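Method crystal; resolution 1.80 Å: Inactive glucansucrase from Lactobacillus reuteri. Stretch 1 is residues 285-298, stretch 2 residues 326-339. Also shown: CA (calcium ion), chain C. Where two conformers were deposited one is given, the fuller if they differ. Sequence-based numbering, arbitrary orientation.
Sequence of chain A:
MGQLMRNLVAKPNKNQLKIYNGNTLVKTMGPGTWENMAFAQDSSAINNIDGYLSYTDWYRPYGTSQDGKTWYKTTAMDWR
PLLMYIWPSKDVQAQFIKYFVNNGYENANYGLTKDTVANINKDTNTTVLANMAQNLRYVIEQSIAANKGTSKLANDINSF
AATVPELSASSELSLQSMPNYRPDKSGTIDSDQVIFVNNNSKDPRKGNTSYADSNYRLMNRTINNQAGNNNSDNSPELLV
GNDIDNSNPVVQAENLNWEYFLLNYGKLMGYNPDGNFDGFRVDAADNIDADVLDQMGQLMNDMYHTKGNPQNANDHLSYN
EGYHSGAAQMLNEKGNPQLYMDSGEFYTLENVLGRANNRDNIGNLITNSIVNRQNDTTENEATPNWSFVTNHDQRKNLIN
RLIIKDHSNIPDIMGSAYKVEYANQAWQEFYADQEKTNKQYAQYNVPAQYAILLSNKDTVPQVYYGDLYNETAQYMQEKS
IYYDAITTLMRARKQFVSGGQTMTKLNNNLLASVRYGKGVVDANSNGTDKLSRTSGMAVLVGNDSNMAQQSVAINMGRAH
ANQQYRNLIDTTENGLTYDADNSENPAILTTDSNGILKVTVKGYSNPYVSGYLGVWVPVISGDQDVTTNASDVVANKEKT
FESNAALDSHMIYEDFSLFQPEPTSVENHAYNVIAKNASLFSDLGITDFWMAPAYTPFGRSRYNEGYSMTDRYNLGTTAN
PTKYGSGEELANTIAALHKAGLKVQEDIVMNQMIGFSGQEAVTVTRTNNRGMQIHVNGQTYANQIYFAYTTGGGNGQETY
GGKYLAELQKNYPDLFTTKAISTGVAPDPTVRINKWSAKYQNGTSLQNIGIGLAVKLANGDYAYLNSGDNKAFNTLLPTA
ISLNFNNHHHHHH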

# COMPACT_ATOMS: atom_id res chain seq x y z
N ALA A 285 5.70 -6.25 4.15
CA ALA A 285 6.72 -6.95 4.95
C ALA A 285 7.72 -7.73 4.12
O ALA A 285 8.81 -8.02 4.63
CB ALA A 285 6.06 -7.87 5.96
N ASP A 286 7.41 -8.01 2.85
CA ASP A 286 8.36 -8.64 1.93
C ASP A 286 9.27 -7.66 1.19
O ASP A 286 10.13 -8.09 0.42
CB ASP A 286 7.66 -9.52 0.85
CG ASP A 286 6.70 -10.59 1.43
OD1 ASP A 286 6.79 -10.91 2.63
OD2 ASP A 286 5.87 -11.11 0.64
N ASN A 287 9.09 -6.35 1.39
CA ASN A 287 9.77 -5.35 0.57
C ASN A 287 10.61 -4.37 1.39
O ASN A 287 10.99 -3.32 0.89
CB ASN A 287 8.73 -4.60 -0.26
CG ASN A 287 7.75 -5.54 -0.94
OD1 ASN A 287 6.60 -5.59 -0.54
ND2 ASN A 287 8.21 -6.30 -1.94
N ILE A 288 10.89 -4.74 2.64
CA ILE A 288 11.66 -3.94 3.57
C ILE A 288 12.73 -4.83 4.19
O ILE A 288 12.52 -6.03 4.35
CB ILE A 288 10.75 -3.32 4.67
CG1 ILE A 288 10.03 -4.40 5.49
CG2 ILE A 288 9.73 -2.38 4.04
CD1 ILE A 288 8.94 -3.88 6.42
N ASP A 289 13.88 -4.26 4.52
CA ASP A 289 14.94 -4.96 5.25
C ASP A 289 14.31 -5.71 6.43
O ASP A 289 13.65 -5.11 7.28
CB ASP A 289 16.02 -3.97 5.72
CG ASP A 289 17.28 -4.66 6.24
OD1 ASP A 289 17.17 -5.66 6.98
OD2 ASP A 289 18.39 -4.19 5.94
N ALA A 290 14.47 -7.04 6.44
CA ALA A 290 13.81 -7.88 7.45
C ALA A 290 14.27 -7.63 8.88
O ALA A 290 13.59 -8.07 9.82
CB ALA A 290 13.95 -9.37 7.11
N ASP A 291 15.40 -6.93 9.07
CA ASP A 291 15.80 -6.45 10.40
C ASP A 291 14.66 -5.79 11.15
O ASP A 291 14.55 -5.95 12.37
CB ASP A 291 16.91 -5.40 10.31
CG ASP A 291 18.22 -5.93 9.77
OD1 ASP A 291 18.41 -7.16 9.64
OD2 ASP A 291 19.08 -5.07 9.47
N VAL A 292 13.81 -5.04 10.43
CA VAL A 292 12.76 -4.26 11.10
C VAL A 292 11.65 -5.16 11.67
O VAL A 292 10.99 -4.78 12.62
CB VAL A 292 12.16 -3.15 10.21
CG1 VAL A 292 13.26 -2.22 9.70
CG2 VAL A 292 11.31 -3.70 9.07
N LEU A 293 11.49 -6.36 11.11
CA LEU A 293 10.57 -7.34 11.68
C LEU A 293 11.13 -7.94 12.97
O LEU A 293 10.40 -8.10 13.94
CB LEU A 293 10.23 -8.43 10.65
CG LEU A 293 9.75 -7.96 9.27
CD1 LEU A 293 9.61 -9.15 8.34
CD2 LEU A 293 8.43 -7.22 9.38
N ASP A 294 12.43 -8.25 12.99
CA ASP A 294 13.11 -8.67 14.23
C ASP A 294 12.96 -7.61 15.32
O ASP A 294 12.63 -7.91 16.46
CB ASP A 294 14.60 -8.90 13.98
CG ASP A 294 14.91 -10.14 13.17
OD1 ASP A 294 14.09 -11.09 13.14
OD2 ASP A 294 16.00 -10.20 12.57
N GLN A 295 13.21 -6.36 14.94
CA GLN A 295 13.24 -5.23 15.90
C GLN A 295 11.87 -4.90 16.45
O GLN A 295 11.74 -4.63 17.65
CB GLN A 295 13.90 -4.01 15.23
CG GLN A 295 15.39 -4.27 15.03
CD GLN A 295 16.04 -3.47 13.92
OE1 GLN A 295 15.38 -2.78 13.13
NE2 GLN A 295 17.36 -3.60 13.83
N MET A 296 10.85 -4.97 15.60
CA MET A 296 9.47 -4.81 16.06
C MET A 296 9.13 -5.88 17.10
O MET A 296 8.57 -5.56 18.15
CB MET A 296 8.49 -4.90 14.88
CG MET A 296 7.03 -4.77 15.27
SD MET A 296 5.88 -5.02 13.91
CE MET A 296 5.98 -3.39 13.16
N GLY A 297 9.43 -7.14 16.81
CA GLY A 297 9.21 -8.22 17.77
C GLY A 297 9.96 -8.02 19.07
O GLY A 297 9.41 -8.24 20.15
N GLN A 298 11.20 -7.56 18.97
CA GLN A 298 12.02 -7.29 20.17
C GLN A 298 11.39 -6.22 21.06
O GLN A 298 11.32 -6.40 22.28
CB GLN A 298 13.44 -6.89 19.77
CG GLN A 298 14.41 -6.82 20.94
CD GLN A 298 15.76 -6.28 20.55
OE1 GLN A 298 16.07 -6.12 19.36
NE2 GLN A 298 16.60 -5.98 21.56
N GLY A 326 7.90 -18.09 1.04
CA GLY A 326 9.16 -18.17 1.80
C GLY A 326 9.18 -17.47 3.15
O GLY A 326 9.99 -17.81 4.02
N ALA A 327 8.28 -16.51 3.36
CA ALA A 327 8.12 -15.86 4.65
C ALA A 327 7.71 -16.80 5.77
O ALA A 327 8.01 -16.53 6.92
CB ALA A 327 7.12 -14.70 4.55
N ALA A 328 7.01 -17.90 5.45
CA ALA A 328 6.64 -18.88 6.47
C ALA A 328 7.88 -19.48 7.13
O ALA A 328 8.00 -19.46 8.36
CB ALA A 328 5.73 -19.97 5.89
N GLN A 329 8.79 -19.99 6.31
CA GLN A 329 10.06 -20.54 6.78
C GLN A 329 10.84 -19.51 7.63
O GLN A 329 11.29 -19.82 8.75
CB GLN A 329 10.89 -21.01 5.57
CG GLN A 329 12.24 -21.61 5.88
CD GLN A 329 12.13 -23.09 6.15
OE1 GLN A 329 12.33 -23.52 7.26
NE2 GLN A 329 11.79 -23.87 5.11
N MET A 330 10.97 -18.29 7.11
CA MET A 330 11.63 -17.19 7.82
C MET A 330 11.06 -16.99 9.21
O MET A 330 11.80 -16.96 10.20
CB MET A 330 11.50 -15.87 7.06
CG MET A 330 12.19 -14.71 7.76
SD MET A 330 11.77 -13.10 7.08
CE MET A 330 10.04 -12.88 7.46
N LEU A 331 9.74 -16.85 9.28
CA LEU A 331 9.07 -16.61 10.55
C LEU A 331 9.22 -17.79 11.53
O LEU A 331 9.46 -17.56 12.72
CB LEU A 331 7.60 -16.23 10.33
CG LEU A 331 7.43 -14.82 9.72
CD1 LEU A 331 6.01 -14.63 9.19
CD2 LEU A 331 7.78 -13.70 10.72
N ASN A 332 9.11 -19.02 11.03
CA ASN A 332 9.33 -20.21 11.89
C ASN A 332 10.73 -20.24 12.51
O ASN A 332 10.87 -20.46 13.71
CB ASN A 332 9.05 -21.50 11.11
CG ASN A 332 7.58 -21.72 10.82
OD1 ASN A 332 6.71 -21.33 11.60
ND2 ASN A 332 7.30 -22.38 9.72
N GLU A 333 11.75 -19.95 11.70
CA GLU A 333 13.13 -19.86 12.18
C GLU A 333 13.31 -18.78 13.27
O GLU A 333 14.14 -18.92 14.15
CB GLU A 333 14.10 -19.57 11.02
CG GLU A 333 14.28 -20.74 10.05
CD GLU A 333 15.11 -20.40 8.81
OE1 GLU A 333 15.50 -19.22 8.62
OE2 GLU A 333 15.36 -21.31 8.01
N LYS A 334 12.53 -17.71 13.18
CA LYS A 334 12.57 -16.61 14.12
C LYS A 334 11.67 -16.80 15.34
O LYS A 334 11.57 -15.91 16.18
CB LYS A 334 12.20 -15.30 13.39
CG LYS A 334 13.20 -14.89 12.34
CD LYS A 334 12.71 -13.69 11.53
CE LYS A 334 13.74 -13.25 10.51
NZ LYS A 334 15.00 -12.71 11.11
N GLY A 335 11.00 -17.94 15.45
CA GLY A 335 10.06 -18.14 16.54
C GLY A 335 8.75 -17.37 16.40
O GLY A 335 8.06 -17.17 17.40
N ASN A 336 8.41 -16.98 15.18
CA ASN A 336 7.10 -16.45 14.82
C ASN A 336 6.72 -15.17 15.59
O ASN A 336 5.73 -15.14 16.32
CB ASN A 336 6.03 -17.54 14.98
CG ASN A 336 6.38 -18.80 14.22
OD1 ASN A 336 6.82 -19.78 14.81
ND2 ASN A 336 6.26 -18.76 12.89
N PRO A 337 7.51 -14.10 15.43
CA PRO A 337 7.18 -12.81 16.06
C PRO A 337 5.92 -12.12 15.48
O PRO A 337 5.29 -11.31 16.17
CB PRO A 337 8.43 -11.98 15.81
CG PRO A 337 9.00 -12.54 14.56
CD PRO A 337 8.75 -14.02 14.64
N GLN A 338 5.57 -12.45 14.24
CA GLN A 338 4.29 -12.04 13.61
C GLN A 338 3.68 -13.22 12.86
O GLN A 338 4.38 -14.18 12.56
CB GLN A 338 4.54 -10.91 12.61
CG GLN A 338 5.17 -9.66 13.21
CD GLN A 338 6.68 -9.62 13.13
OE1 GLN A 338 7.29 -10.14 12.17
NE2 GLN A 338 7.30 -8.94 14.10
N LEU A 339 2.40 -13.13 12.54
CA LEU A 339 1.74 -14.13 11.69
C LEU A 339 2.15 -14.01 10.23
O LEU A 339 2.32 -12.91 9.70
CB LEU A 339 0.22 -14.01 11.77
CG LEU A 339 -0.43 -14.04 13.15
CD1 LEU A 339 -1.94 -14.07 13.00
CD2 LEU A 339 0.07 -15.24 13.94
CA CA C . 11.57 -1.09 0.21
O HOH W 1 11.66 0.28 2.19

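Stretch 1 runs from a loop into a helix that continues beyond Gln 298. Gln 295 N donates to Asp 291 O at 2.9 Å, Met 296 N to Val 292 O at 3.0 Å and Gln 298 N to Asp 294 O at 2.9 Å. Asp 289 caps its start: Asp 289 OD1 accepts from Asp 291 N at 3.0 Å, with an N-H...O angle of 160°. Stretch 2 is helical through Glu 333 and then breaks. Gly 335 has phi/psi of 74/21, and two bonds reach back into the last turn, Gly 335 N to Asn 332 O at 3.1 Å and Asn 336 N to Leu 331 O at 2.7 Å, the signature of a Schellman motif. Positive phi favours glycine here. The turn is reinforced by Asn 336 ND2, which donates to Asn 332 OD1 at 2.9 Å. The backbones lie closest where Gly 297 CA is 5.3 Å from Pro 337 CA; Ala 290 CA and Met 330 CA are 9.6 Å apart, leaving room for side chains.

Between them the two stretches bury 390 Å², both sides summed. The apolar part centres on Met 330, whose CA-to-CB bond points toward stretch 1 and whose chi1 and chi2 are both t, so the chain is extended as far as SD. Met 330 CE lies 3.9 Å from Leu 293 CD1, and Met 330 SD lies 4.3 Å from Ala 290 CB. The long, unbranched methionine spans the wider gap, while the short alanine accommodates its sulfur.

Next to this patch, Lys 334 forms a salt bridge with Asp 294. Lys 334 NZ donates to Asp 294 OD1 at 2.8 Å; a second bond, from Lys 334 NZ to Asp 294 OD2 at 3.1 Å, is weak. The lysine chain is extended through chi2 and chi3 (both t), then turns at chi4 (m). Although the CA-to-CB bond of Asp 294 points sideways, its carboxylate comes nearer to stretch 2, completing the charged pair at a partly exposed position.

Gln 338 makes the other polar link. Gln 338 NE2 donates to Leu 293 O at 3.2 Å with an angle of 167°, close to linear. Leu 293 O also accepts from Gly 297 N at 3.2 Å, so the glutamine joins a helical bond already in place. An amide suits this buried site because it can donate without bringing a charge; OE1 is satisfied elsewhere in the structure.

At the closest backbone approach, Gly 297 CA is 4.3 Å from Pro 337 CB. An ideal CB on Gly 297 would lie only 3.0 Å from Pro 337 CB, so the absence of a side chain permits this close packing.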